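Local coordinates for phenol hydroxylase component phO (Pseudomonas stutzeri, PDB 3U52), which probably serves as the small, ubiquitin-like subunit of a multicomponent phenol hydroxylase, which adds a hydroxyl group to phenol, at residues Leu74-Leu79 with Leu104-Pro109; Leu26-Pro31 with Phe40-Gln45; Leu34-Pro39 with Thr62-Asp67. All blocks are in the same frame, centred on the assembly; numbering follows the deposited sequence.

Contact 1 of 3, residues Leu74-Leu79 with Leu104-Pro109; sequences LNAEWL and LTVTTP
In the ubiquitin-like (beta-grasp) sheet of this subunit, Glu77, Trp78 and Leu79 pair antiparallel with Thr107, Val106 and Thr105, joining strand 77-80 to strand 102-107. Two hydrogen-bonded pairs flank a non-hydrogen-bonded one. At the first, Thr107 N gives a nearly straight bond to Glu77 O (2.8 Å, 172°), answered by Glu77 N to Thr107 O; at the other, Leu79 N and Thr105 O lie 2.9 Å apart, and Thr105 N returns a bond to Leu79 O. Between them, Trp78 and Val106 send their side chains to the same face of the sheet, the one covered by helix 50-62. There Val106 CB sits over the indole, 3.7 Å from the centroid of the six-membered ring and 10° off its normal, a CH-pi contact. With Val106 CG2 anti to the backbone N, that methyl leans back along the neighbouring strand and meets Ala76 CB at 3.6 Å. Leu104 comes at the indole from its edge, CB lying 3.8 Å from Trp78 CZ3. Beyond these two strands, Phe50 meets Trp78 edge-to-face, and Leu58 and Phe85 also pack on it. The other face is more open and more mixed: Leu79 CB lies alongside Thr105 CB at 3.9 Å, while Glu77 extends past Thr107 until OE1 is 3.9 Å from Pro109 CG, a packing contact and not a bond. Backbone bonds thus fix the pairing, while the two faces differ: dispersion around the indole on the helix side, the carboxylate on the exposed one.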
ATOM      1  N   LEU E  74      54.574  34.902 -16.366  1.00 35.72           N
ATOM      2  CA  LEU E  74      55.146  36.247 -16.821  1.00 38.13           C
ATOM      3  C   LEU E  74      56.392  35.994 -17.605  1.00 37.66           C
ATOM      4  O   LEU E  74      56.441  36.282 -18.806  1.00 39.25           O
ATOM      5  CB  LEU E  74      55.489  37.181 -15.620  1.00 37.50           C
ATOM      6  CG  LEU E  74      55.559  38.750 -15.530  1.00 39.95           C
ATOM      7  CD1 LEU E  74      56.948  39.299 -15.548  1.00 41.02           C
ATOM      8  CD2 LEU E  74      54.702  39.530 -16.522  1.00 38.72           C
ATOM      9  N   ASN E  75      57.386  35.407 -16.946  1.00 36.96           N
ATOM     10  CA  ASN E  75      58.526  34.883 -17.678  1.00 36.35           C
ATOM     11  C   ASN E  75      58.289  33.449 -18.116  1.00 35.44           C
ATOM     12  O   ASN E  75      59.142  32.862 -18.766  1.00 34.25           O
ATOM     13  CB  ASN E  75      59.830  35.009 -16.887  1.00 37.72           C
ATOM     14  CG  ASN E  75      60.122  36.466 -16.457  1.00 39.29           C
ATOM     15  OD1 ASN E  75      60.110  37.394 -17.273  1.00 42.19           O
ATOM     16  ND2 ASN E  75      60.355  36.657 -15.166  1.00 42.65           N
ATOM     17  N   ALA E  76      57.101  32.906 -17.799  1.00 34.23           N
ATOM     18  CA  ALA E  76      56.639  31.612 -18.335  1.00 33.14           C
ATOM     19  C   ALA E  76      56.264  31.734 -19.813  1.00 32.83           C
ATOM     20  O   ALA E  76      56.409  32.800 -20.409  1.00 32.88           O
ATOM     21  CB  ALA E  76      55.445  31.083 -17.490  1.00 32.40           C
ATOM     22  N   GLU E  77      55.754  30.670 -20.417  1.00 32.22           N
ATOM     23  CA  GLU E  77      55.334  30.741 -21.815  1.00 32.45           C
ATOM     24  C   GLU E  77      53.833  31.030 -21.971  1.00 31.07           C
ATOM     25  O   GLU E  77      53.027  30.357 -21.329  1.00 31.09           O
ATOM     26  CB  GLU E  77      55.638  29.437 -22.473  1.00 32.81           C
ATOM     27  CG  GLU E  77      57.101  29.137 -22.428  1.00 40.25           C
ATOM     28  CD  GLU E  77      57.477  28.070 -23.410  1.00 48.43           C
ATOM     29  OE1 GLU E  77      58.585  27.500 -23.244  1.00 51.10           O
ATOM     30  OE2 GLU E  77      56.655  27.800 -24.338  1.00 52.19           O
ATOM     31  N   TRP E  78      53.458  31.973 -22.841  1.00 28.31           N
ATOM     32  CA  TRP E  78      52.075  32.472 -22.831  1.00 27.39           C
ATOM     33  C   TRP E  78      51.451  32.315 -24.161  1.00 26.97           C
ATOM     34  O   TRP E  78      52.109  32.491 -25.198  1.00 25.81           O
ATOM     35  CB  TRP E  78      51.976  33.971 -22.417  1.00 26.73           C
ATOM     36  CG  TRP E  78      52.231  34.259 -20.993  1.00 26.22           C
ATOM     37  CD1 TRP E  78      53.452  34.544 -20.404  1.00 25.12           C
ATOM     38  CD2 TRP E  78      51.253  34.333 -19.940  1.00 25.07           C
ATOM     39  NE1 TRP E  78      53.287  34.737 -19.054  1.00 26.17           N
ATOM     40  CE2 TRP E  78      51.949  34.618 -18.742  1.00 25.50           C
ATOM     41  CE3 TRP E  78      49.860  34.156 -19.892  1.00 26.18           C
ATOM     42  CZ2 TRP E  78      51.288  34.762 -17.504  1.00 27.68           C
ATOM     43  CZ3 TRP E  78      49.210  34.283 -18.672  1.00 25.60           C
ATOM     44  CH2 TRP E  78      49.919  34.570 -17.494  1.00 26.43           C
ATOM     45  N   LEU E  79      50.170  31.966 -24.157  1.00 25.25           N
ATOM     46  CA  LEU E  79      49.372  32.045 -25.382  1.00 24.35           C
ATOM     47  C   LEU E  79      48.246  32.988 -25.063  1.00 23.20           C
ATOM     48  O   LEU E  79      47.801  33.054 -23.926  1.00 21.68           O
ATOM     49  CB  LEU E  79      48.763  30.689 -25.752  1.00 25.15           C
ATOM     50  CG  LEU E  79      49.517  29.537 -26.466  1.00 29.02           C
ATOM     51  CD1 LEU E  79      50.824  29.241 -25.833  1.00 33.92           C
ATOM     52  CD2 LEU E  79      48.644  28.296 -26.479  1.00 27.91           C
ATOM     53  N   LEU E 104      44.014  33.597 -21.779  1.00 23.08           N
ATOM     54  CA  LEU E 104      45.426  33.349 -21.661  1.00 22.72           C
ATOM     55  C   LEU E 104      45.753  31.887 -21.224  1.00 22.54           C
ATOM     56  O   LEU E 104      45.117  31.340 -20.297  1.00 21.16           O
ATOM     57  CB  LEU E 104      45.973  34.288 -20.602  1.00 22.62           C
ATOM     58  CG  LEU E 104      45.924  35.796 -20.936  1.00 23.83           C
ATOM     59  CD1 LEU E 104      46.134  36.597 -19.671  1.00 24.02           C
ATOM     60  CD2 LEU E 104      46.972  36.172 -22.019  1.00 25.07           C
ATOM     61  N   THR E 105      46.752  31.274 -21.867  1.00 20.75           N
ATOM     62  CA  THR E 105      47.259  29.957 -21.453  1.00 22.00           C
ATOM     63  C   THR E 105      48.647  30.192 -20.954  1.00 22.70           C
ATOM     64  O   THR E 105      49.407  30.852 -21.636  1.00 23.92           O
ATOM     65  CB  THR E 105      47.286  28.947 -22.641  1.00 22.62           C
ATOM     66  OG1 THR E 105      45.960  28.769 -23.134  1.00 24.42           O
ATOM     67  CG2 THR E 105      47.833  27.564 -22.239  1.00 22.91           C
ATOM     68  N   VAL E 106      48.995  29.705 -19.775  1.00 23.26           N
ATOM     69  CA  VAL E 106      50.348  29.924 -19.259  1.00 23.60           C
ATOM     70  C   VAL E 106      50.983  28.603 -18.937  1.00 25.50           C
ATOM     71  O   VAL E 106      50.455  27.854 -18.134  1.00 25.47           O
ATOM     72  CB  VAL E 106      50.414  30.856 -18.022  1.00 24.09           C
ATOM     73  CG1 VAL E 106      49.422  30.473 -16.894  1.00 22.71           C
ATOM     74  CG2 VAL E 106      51.879  30.930 -17.467  1.00 23.95           C
ATOM     75  N   THR E 107      52.110  28.311 -19.594  1.00 26.26           N
ATOM     76  CA  THR E 107      52.843  27.070 -19.382  1.00 27.45           C
ATOM     77  C   THR E 107      54.138  27.405 -18.654  1.00 28.08           C
ATOM     78  O   THR E 107      54.879  28.300 -19.078  1.00 28.64           O
ATOM     79  CB  THR E 107      53.105  26.368 -20.738  1.00 28.15           C
ATOM     80  OG1 THR E 107      51.851  25.901 -21.271  1.00 31.30           O
ATOM     81  CG2 THR E 107      54.048  25.161 -20.593  1.00 27.37           C
ATOM     82  N   THR E 108      54.383  26.692 -17.564  1.00 28.95           N
ATOM     83  CA  THR E 108      55.532  26.888 -16.691  1.00 28.98           C
ATOM     84  C   THR E 108      56.473  25.670 -16.773  1.00 30.01           C
ATOM     85  O   THR E 108      56.316  24.704 -16.037  1.00 29.04           O
ATOM     86  CB  THR E 108      55.086  27.079 -15.204  1.00 29.12           C
ATOM     87  OG1 THR E 108      54.235  25.987 -14.809  1.00 27.39           O
ATOM     88  CG2 THR E 108      54.316  28.432 -15.007  1.00 28.20           C
ATOM     89  N   PRO E 109      57.459  25.708 -17.682  1.00 31.55           N
ATOM     90  CA  PRO E 109      58.456  24.612 -17.809  1.00 32.09           C
ATOM     91  C   PRO E 109      58.997  24.157 -16.468  1.00 31.76           C
ATOM     92  O   PRO E 109      59.350  24.971 -15.618  1.00 31.78           O
ATOM     93  CB  PRO E 109      59.580  25.276 -18.606  1.00 32.72           C
ATOM     94  CG  PRO E 109      58.791  26.250 -19.517  1.00 33.64           C
ATOM     95  CD  PRO E 109      57.681  26.783 -18.673  1.00 31.59           C
TER

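Contact 2 of 3, residues Leu26-Pro31 with Phe40-Gln45; sequences LYVYWP and FALLVQ
The Tyr27 ring meets the neighbouring strand along its edge: Phe40 O lies in the ring plane, 3.7 Å from Tyr27 CD1, and the methyl of Ala41 comes near the same plane, its CB 3.7 Å from Tyr27 CE1. The Phe40 ring, turned to the opposite side of the sheet, passes Val28 O obliquely and meets Phe36 with the planes at about 60°. Strands 24-29 and 40-44 form the first beta hairpin of the ubiquitin-like fold. Leu26 pairs with Leu42 through two backbone bonds, Leu42 N to Leu26 O measuring 2.7 Å, and Val28 with Phe40 through two longer ones. Strand 40-44 is outermost in this chain, and Ala41 makes backbone hydrogen bonds to another protein chain; a side chain of that other chain meets the Tyr27 ring edge-to-face. With a serine here in place of Tyr27, the Ala41 methyl would probably lose the ring edge it packs against and that side chain of the other chain its ring partner. Leu26, Val28, Phe40, Leu42 and Val44 face helix 50-62. With Val28 CG1 anti to the backbone N (chi1 180°), CG2 falls beside that N and touches Leu42 CD1 at 3.5 Å.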
ATOM      1  N   LEU E  26      38.086  37.654 -18.245  1.00 22.38           N
ATOM      2  CA  LEU E  26      39.331  37.067 -18.699  1.00 22.33           C
ATOM      3  C   LEU E  26      39.410  35.634 -18.154  1.00 21.22           C
ATOM      4  O   LEU E  26      39.140  35.379 -16.965  1.00 21.51           O
ATOM      5  CB  LEU E  26      40.523  37.887 -18.178  1.00 20.85           C
ATOM      6  CG  LEU E  26      41.931  37.327 -18.414  1.00 22.98           C
ATOM      7  CD1 LEU E  26      42.278  37.208 -19.882  1.00 23.60           C
ATOM      8  CD2 LEU E  26      42.970  38.219 -17.700  1.00 25.66           C
ATOM      9  N   TYR E  27      39.855  34.714 -18.994  1.00 21.32           N
ATOM     10  CA  TYR E  27      40.010  33.330 -18.559  1.00 19.97           C
ATOM     11  C   TYR E  27      41.454  32.980 -18.554  1.00 20.50           C
ATOM     12  O   TYR E  27      42.161  33.355 -19.475  1.00 21.43           O
ATOM     13  CB  TYR E  27      39.299  32.375 -19.545  1.00 20.99           C
ATOM     14  CG  TYR E  27      37.824  32.641 -19.738  1.00 20.87           C
ATOM     15  CD1 TYR E  27      36.902  32.404 -18.706  1.00 20.01           C
ATOM     16  CD2 TYR E  27      37.349  33.135 -20.941  1.00 22.70           C
ATOM     17  CE1 TYR E  27      35.537  32.664 -18.891  1.00 22.54           C
ATOM     18  CE2 TYR E  27      35.995  33.417 -21.126  1.00 23.05           C
ATOM     19  CZ  TYR E  27      35.100  33.183 -20.102  1.00 25.88           C
ATOM     20  OH  TYR E  27      33.742  33.439 -20.329  1.00 29.91           O
ATOM     21  N   VAL E  28      41.908  32.236 -17.562  1.00 20.18           N
ATOM     22  CA  VAL E  28      43.291  31.829 -17.558  1.00 21.01           C
ATOM     23  C   VAL E  28      43.415  30.319 -17.384  1.00 21.42           C
ATOM     24  O   VAL E  28      42.876  29.751 -16.422  1.00 22.63           O
ATOM     25  CB  VAL E  28      44.100  32.553 -16.441  1.00 20.60           C
ATOM     26  CG1 VAL E  28      45.611  32.078 -16.468  1.00 20.44           C
ATOM     27  CG2 VAL E  28      43.965  34.138 -16.544  1.00 22.95           C
ATOM     28  N   TYR E  29      44.137  29.677 -18.310  1.00 20.78           N
ATOM     29  CA  TYR E  29      44.443  28.239 -18.233  1.00 20.56           C
ATOM     30  C   TYR E  29      45.931  27.953 -17.939  1.00 19.94           C
ATOM     31  O   TYR E  29      46.809  28.385 -18.685  1.00 18.01           O
ATOM     32  CB  TYR E  29      43.994  27.586 -19.521  1.00 20.86           C
ATOM     33  CG  TYR E  29      44.255  26.107 -19.715  1.00 22.03           C
ATOM     34  CD1 TYR E  29      44.518  25.611 -20.998  1.00 21.97           C
ATOM     35  CD2 TYR E  29      44.218  25.201 -18.654  1.00 20.00           C
ATOM     36  CE1 TYR E  29      44.750  24.239 -21.214  1.00 22.10           C
ATOM     37  CE2 TYR E  29      44.467  23.828 -18.858  1.00 22.47           C
ATOM     38  CZ  TYR E  29      44.726  23.356 -20.123  1.00 21.88           C
ATOM     39  OH  TYR E  29      44.963  22.009 -20.332  1.00 21.19           O
ATOM     40  N   TRP E  30      46.174  27.188 -16.858  1.00 20.11           N
ATOM     41  CA  TRP E  30      47.506  26.752 -16.427  1.00 21.00           C
ATOM     42  C   TRP E  30      47.620  25.237 -16.699  1.00 20.63           C
ATOM     43  O   TRP E  30      47.187  24.439 -15.893  1.00 21.23           O
ATOM     44  CB  TRP E  30      47.686  27.029 -14.934  1.00 20.42           C
ATOM     45  CG  TRP E  30      49.087  26.787 -14.405  1.00 20.00           C
ATOM     46  CD1 TRP E  30      50.239  26.734 -15.129  1.00 20.02           C
ATOM     47  CD2 TRP E  30      49.470  26.648 -13.040  1.00 19.87           C
ATOM     48  NE1 TRP E  30      51.315  26.550 -14.298  1.00 20.51           N
ATOM     49  CE2 TRP E  30      50.879  26.532 -13.007  1.00 19.99           C
ATOM     50  CE3 TRP E  30      48.763  26.650 -11.825  1.00 20.04           C
ATOM     51  CZ2 TRP E  30      51.606  26.399 -11.802  1.00 21.25           C
ATOM     52  CZ3 TRP E  30      49.479  26.489 -10.635  1.00 21.24           C
ATOM     53  CH2 TRP E  30      50.881  26.354 -10.625  1.00 20.09           C
ATOM     54  N   PRO E  31      48.123  24.831 -17.887  1.00 21.87           N
ATOM     55  CA  PRO E  31      48.131  23.374 -18.124  1.00 21.58           C
ATOM     56  C   PRO E  31      48.935  22.571 -17.120  1.00 22.73           C
ATOM     57  O   PRO E  31      49.893  23.080 -16.557  1.00 23.20           O
ATOM     58  CB  PRO E  31      48.741  23.252 -19.530  1.00 22.60           C
ATOM     59  CG  PRO E  31      48.478  24.574 -20.174  1.00 20.88           C
ATOM     60  CD  PRO E  31      48.569  25.582 -19.076  1.00 21.09           C
ATOM     61  N   PHE E  40      40.257  29.406 -14.899  1.00 22.57           N
ATOM     62  CA  PHE E  40      39.668  30.445 -14.053  1.00 22.76           C
ATOM     63  C   PHE E  40      38.912  31.426 -14.892  1.00 22.67           C
ATOM     64  O   PHE E  40      39.368  31.784 -15.971  1.00 23.79           O
ATOM     65  CB  PHE E  40      40.758  31.188 -13.324  1.00 22.83           C
ATOM     66  CG  PHE E  40      41.588  30.332 -12.407  1.00 24.53           C
ATOM     67  CD1 PHE E  40      41.001  29.571 -11.395  1.00 25.34           C
ATOM     68  CD2 PHE E  40      42.970  30.346 -12.518  1.00 25.74           C
ATOM     69  CE1 PHE E  40      41.776  28.820 -10.522  1.00 23.27           C
ATOM     70  CE2 PHE E  40      43.767  29.587 -11.638  1.00 26.21           C
ATOM     71  CZ  PHE E  40      43.156  28.822 -10.651  1.00 27.36           C
ATOM     72  N   ALA E  41      37.774  31.881 -14.396  1.00 23.63           N
ATOM     73  CA  ALA E  41      37.029  32.985 -15.014  1.00 23.91           C
ATOM     74  C   ALA E  41      37.191  34.176 -14.103  1.00 24.77           C
ATOM     75  O   ALA E  41      36.769  34.151 -12.939  1.00 25.31           O
ATOM     76  CB  ALA E  41      35.560  32.649 -15.179  1.00 24.95           C
ATOM     77  N   LEU E  42      37.848  35.207 -14.615  1.00 24.43           N
ATOM     78  CA  LEU E  42      38.150  36.391 -13.815  1.00 24.66           C
ATOM     79  C   LEU E  42      37.429  37.660 -14.354  1.00 24.90           C
ATOM     80  O   LEU E  42      37.139  37.759 -15.566  1.00 24.44           O
ATOM     81  CB  LEU E  42      39.668  36.599 -13.795  1.00 25.48           C
ATOM     82  CG  LEU E  42      40.501  35.336 -13.534  1.00 23.82           C
ATOM     83  CD1 LEU E  42      41.924  35.585 -14.051  1.00 25.55           C
ATOM     84  CD2 LEU E  42      40.531  35.012 -12.055  1.00 22.98           C
ATOM     85  N   LEU E  43      37.127  38.596 -13.443  1.00 24.75           N
ATOM     86  CA  LEU E  43      36.607  39.915 -13.777  1.00 24.80           C
ATOM     87  C   LEU E  43      37.694  40.886 -13.353  1.00 26.05           C
ATOM     88  O   LEU E  43      38.098  40.941 -12.180  1.00 25.40           O
ATOM     89  CB  LEU E  43      35.326  40.235 -13.008  1.00 24.96           C
ATOM     90  CG  LEU E  43      34.576  41.444 -13.612  1.00 25.69           C
ATOM     91  CD1 LEU E  43      33.926  41.078 -14.934  1.00 28.78           C
ATOM     92  CD2 LEU E  43      33.549  42.036 -12.671  1.00 27.42           C
ATOM     93  N   VAL E  44      38.101  41.688 -14.324  1.00 26.13           N
ATOM     94  CA  VAL E  44      39.393  42.358 -14.341  1.00 27.95           C
ATOM     95  C   VAL E  44      39.195  43.784 -14.917  1.00 28.47           C
ATOM     96  O   VAL E  44      38.297  44.005 -15.753  1.00 27.87           O
ATOM     97  CB  VAL E  44      40.290  41.439 -15.219  1.00 27.96           C
ATOM     98  CG1 VAL E  44      40.654  41.981 -16.579  1.00 24.75           C
ATOM     99  CG2 VAL E  44      41.342  40.724 -14.467  1.00 30.00           C
ATOM    100  N   GLN E  45      40.007  44.739 -14.452  1.00 31.72           N
ATOM    101  CA  GLN E  45      39.950  46.123 -14.982  1.00 34.10           C
ATOM    102  C   GLN E  45      40.844  46.169 -16.218  1.00 33.79           C
ATOM    103  O   GLN E  45      42.038  45.913 -16.106  1.00 34.93           O
ATOM    104  CB  GLN E  45      40.411  47.170 -13.934  1.00 35.28           C
ATOM    105  CG  GLN E  45      40.283  46.778 -12.404  1.00 40.50           C
ATOM    106  CD  GLN E  45      38.966  47.219 -11.708  1.00 49.26           C
ATOM    107  OE1 GLN E  45      38.199  48.046 -12.242  1.00 51.86           O
ATOM    108  NE2 GLN E  45      38.703  46.657 -10.498  1.00 50.46           N
TER

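Contact 3 of 3, residues Leu34-Pro39 with Thr62-Asp67; sequences LLFCAP and TAAHPD
Leu35 holds CG anti to its backbone N (chi1 174°) and His65 does likewise (chi1 -163°), which carries each side chain out from its loop so that the two cross obliquely. Leu35 CD2 rests 3.6 Å from His65 CA and 3.7 Å from His65 CD2, with Leu35 CB close to the same ring carbon. Phe36 pushes its far end into the type I turn Thr62-His65 at the C-terminal end of helix 50-62: Phe36 CZ comes to 3.7 Å from Thr62 CA, and CE1 to 4.0 Å from His65 CB. The turn is closed by His65 N bonding to Thr62 O at 3.1 Å. So the loop joining the first two strands packs against the helix end by carbon contacts. The imidazole is held by polar bonds outside that pairing. Asp67 N donates to His65 ND1 at 2.9 Å, lying 7° out of the ring plane, while Pro66 CD covers one face. On the far nitrogen, NE2 bonds to O of Tyr119, the C-terminal residue, and His33 meets the ring edge-to-face. An N-H at ND1 and a chain-end carboxylate oxygen at NE2 are consistent with a neutral ring protonated on NE2, although that negative charge would tend to polarise it.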
ATOM      1  N   LEU E  34      45.625  20.287 -12.813  1.00 20.04           N
ATOM      2  CA  LEU E  34      44.186  19.946 -12.847  1.00 19.36           C
ATOM      3  C   LEU E  34      43.616  19.901 -11.449  1.00 19.92           C
ATOM      4  O   LEU E  34      42.420  19.652 -11.267  1.00 19.86           O
ATOM      5  CB  LEU E  34      43.923  18.632 -13.617  1.00 19.44           C
ATOM      6  CG  LEU E  34      44.201  18.775 -15.127  1.00 16.79           C
ATOM      7  CD1 LEU E  34      44.305  17.420 -15.757  1.00 18.49           C
ATOM      8  CD2 LEU E  34      43.127  19.642 -15.718  1.00 20.11           C
ATOM      9  N   LEU E  35      44.457  20.179 -10.442  1.00 19.87           N
ATOM     10  CA  LEU E  35      43.933  20.494  -9.119  1.00 19.72           C
ATOM     11  C   LEU E  35      42.768  21.504  -9.210  1.00 20.84           C
ATOM     12  O   LEU E  35      41.762  21.386  -8.458  1.00 20.14           O
ATOM     13  CB  LEU E  35      45.047  20.978  -8.153  1.00 19.24           C
ATOM     14  CG  LEU E  35      44.666  21.497  -6.739  1.00 20.02           C
ATOM     15  CD1 LEU E  35      44.072  20.473  -5.761  1.00 18.69           C
ATOM     16  CD2 LEU E  35      45.832  22.226  -6.039  1.00 23.81           C
ATOM     17  N   PHE E  36      42.916  22.495 -10.094  1.00 19.43           N
ATOM     18  CA  PHE E  36      41.850  23.442 -10.395  1.00 20.78           C
ATOM     19  C   PHE E  36      41.208  22.787 -11.605  1.00 21.10           C
ATOM     20  O   PHE E  36      41.838  22.661 -12.668  1.00 20.95           O
ATOM     21  CB  PHE E  36      42.450  24.804 -10.771  1.00 19.67           C
ATOM     22  CG  PHE E  36      43.374  25.309  -9.753  1.00 23.46           C
ATOM     23  CD1 PHE E  36      44.745  25.339  -9.999  1.00 19.59           C
ATOM     24  CD2 PHE E  36      42.884  25.713  -8.493  1.00 20.66           C
ATOM     25  CE1 PHE E  36      45.625  25.769  -9.010  1.00 22.38           C
ATOM     26  CE2 PHE E  36      43.769  26.132  -7.497  1.00 24.86           C
ATOM     27  CZ  PHE E  36      45.147  26.168  -7.769  1.00 24.23           C
ATOM     28  N   CYS E  37      39.979  22.335 -11.458  1.00 20.78           N
ATOM     29  CA  CYS E  37      39.355  21.524 -12.494  1.00 20.92           C
ATOM     30  C   CYS E  37      39.191  22.198 -13.849  1.00 21.46           C
ATOM     31  O   CYS E  37      39.216  21.506 -14.867  1.00 21.67           O
ATOM     32  CB  CYS E  37      37.994  21.059 -12.013  1.00 21.68           C
ATOM     33  SG  CYS E  37      36.823  22.436 -11.794  1.00 25.90           S
ATOM     34  N   ALA E  38      39.031  23.542 -13.872  1.00 21.97           N
ATOM     35  CA  ALA E  38      38.746  24.288 -15.101  1.00 20.77           C
ATOM     36  C   ALA E  38      39.570  25.594 -15.139  1.00 20.64           C
ATOM     37  O   ALA E  38      40.071  26.055 -14.093  1.00 19.62           O
ATOM     38  CB  ALA E  38      37.229  24.619 -15.155  1.00 19.66           C
ATOM     39  N   PRO E  39      39.696  26.207 -16.330  1.00 19.99           N
ATOM     40  CA  PRO E  39      40.257  27.528 -16.405  1.00 20.84           C
ATOM     41  C   PRO E  39      39.517  28.487 -15.497  1.00 20.92           C
ATOM     42  O   PRO E  39      38.301  28.376 -15.333  1.00 21.98           O
ATOM     43  CB  PRO E  39      40.045  27.914 -17.881  1.00 20.39           C
ATOM     44  CG  PRO E  39      40.061  26.609 -18.612  1.00 20.64           C
ATOM     45  CD  PRO E  39      39.326  25.701 -17.662  1.00 20.39           C
ATOM     46  N   THR E  62      46.102  30.722  -7.531  1.00 26.97           N
ATOM     47  CA  THR E  62      46.779  29.435  -7.715  1.00 26.52           C
ATOM     48  C   THR E  62      47.482  28.937  -6.459  1.00 26.66           C
ATOM     49  O   THR E  62      48.112  27.881  -6.481  1.00 27.55           O
ATOM     50  CB  THR E  62      47.817  29.456  -8.879  1.00 26.84           C
ATOM     51  OG1 THR E  62      48.853  30.393  -8.577  1.00 27.28           O
ATOM     52  CG2 THR E  62      47.193  29.829 -10.209  1.00 24.28           C
ATOM     53  N   ALA E  63      47.350  29.686  -5.358  1.00 26.70           N
ATOM     54  CA  ALA E  63      48.149  29.459  -4.163  1.00 26.33           C
ATOM     55  C   ALA E  63      48.007  28.072  -3.557  1.00 26.14           C
ATOM     56  O   ALA E  63      48.926  27.598  -2.922  1.00 25.57           O
ATOM     57  CB  ALA E  63      47.897  30.573  -3.095  1.00 26.07           C
ATOM     58  N   ALA E  64      46.874  27.402  -3.788  1.00 25.27           N
ATOM     59  CA  ALA E  64      46.618  26.078  -3.192  1.00 25.50           C
ATOM     60  C   ALA E  64      47.483  24.969  -3.775  1.00 25.43           C
ATOM     61  O   ALA E  64      47.622  23.914  -3.164  1.00 25.53           O
ATOM     62  CB  ALA E  64      45.138  25.694  -3.321  1.00 24.97           C
ATOM     63  N   HIS E  65      47.999  25.179  -4.982  1.00 24.85           N
ATOM     64  CA  HIS E  65      48.850  24.175  -5.612  1.00 25.59           C
ATOM     65  C   HIS E  65      50.272  24.334  -5.125  1.00 26.61           C
ATOM     66  O   HIS E  65      50.779  25.448  -5.134  1.00 27.07           O
ATOM     67  CB  HIS E  65      48.832  24.298  -7.154  1.00 24.91           C
ATOM     68  CG  HIS E  65      49.348  23.077  -7.838  1.00 26.06           C
ATOM     69  ND1 HIS E  65      50.682  22.759  -7.866  1.00 23.95           N
ATOM     70  CD2 HIS E  65      48.702  22.047  -8.439  1.00 25.63           C
ATOM     71  CE1 HIS E  65      50.848  21.608  -8.499  1.00 23.32           C
ATOM     72  NE2 HIS E  65      49.661  21.137  -8.822  1.00 26.79           N
ATOM     73  N   PRO E  66      50.937  23.231  -4.766  1.00 27.98           N
ATOM     74  CA  PRO E  66      52.372  23.210  -4.425  1.00 29.30           C
ATOM     75  C   PRO E  66      53.317  23.900  -5.410  1.00 30.44           C
ATOM     76  O   PRO E  66      54.263  24.531  -4.967  1.00 31.65           O
ATOM     77  CB  PRO E  66      52.688  21.718  -4.398  1.00 29.13           C
ATOM     78  CG  PRO E  66      51.464  21.134  -3.903  1.00 28.30           C
ATOM     79  CD  PRO E  66      50.367  21.874  -4.627  1.00 28.19           C
ATOM     80  N   ASP E  67      53.073  23.802  -6.715  1.00 30.65           N
ATOM     81  CA  ASP E  67      53.892  24.521  -7.709  1.00 31.45           C
ATOM     82  C   ASP E  67      53.785  26.074  -7.707  1.00 32.14           C
ATOM     83  O   ASP E  67      54.642  26.751  -8.306  1.00 30.96           O
ATOM     84  CB  ASP E  67      53.552  24.071  -9.129  1.00 31.10           C
ATOM     85  CG  ASP E  67      54.012  22.681  -9.446  1.00 32.03           C
ATOM     86  OD1 ASP E  67      54.680  22.050  -8.602  1.00 33.62           O
ATOM     87  OD2 ASP E  67      53.692  22.226 -10.567  1.00 30.80           O
TER

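Contact 2 lies nearest the chain's middle, its centre about 3 Å from the chain centre, and every touching residue is buried; contact 1 is only partly buried, and contact 3 is buried though farther out. Contacts 1 and 2 belong to one sheet: strands 24-29 and 102-107 are neighbours, with Leu104 O probably bonded to Tyr29 N at 2.8 Å, and each is set by its own backbone bonds. Contact 3 instead joins two loops through side-chain packing. It adjoins contact 2 where Phe40 CE2 meets Thr62 CG2 at 3.7 Å, but stays about 6 Å from contact 1 at the nearest atoms. Contacts 2 and 3 both also meet another protein chain; contact 1 does not.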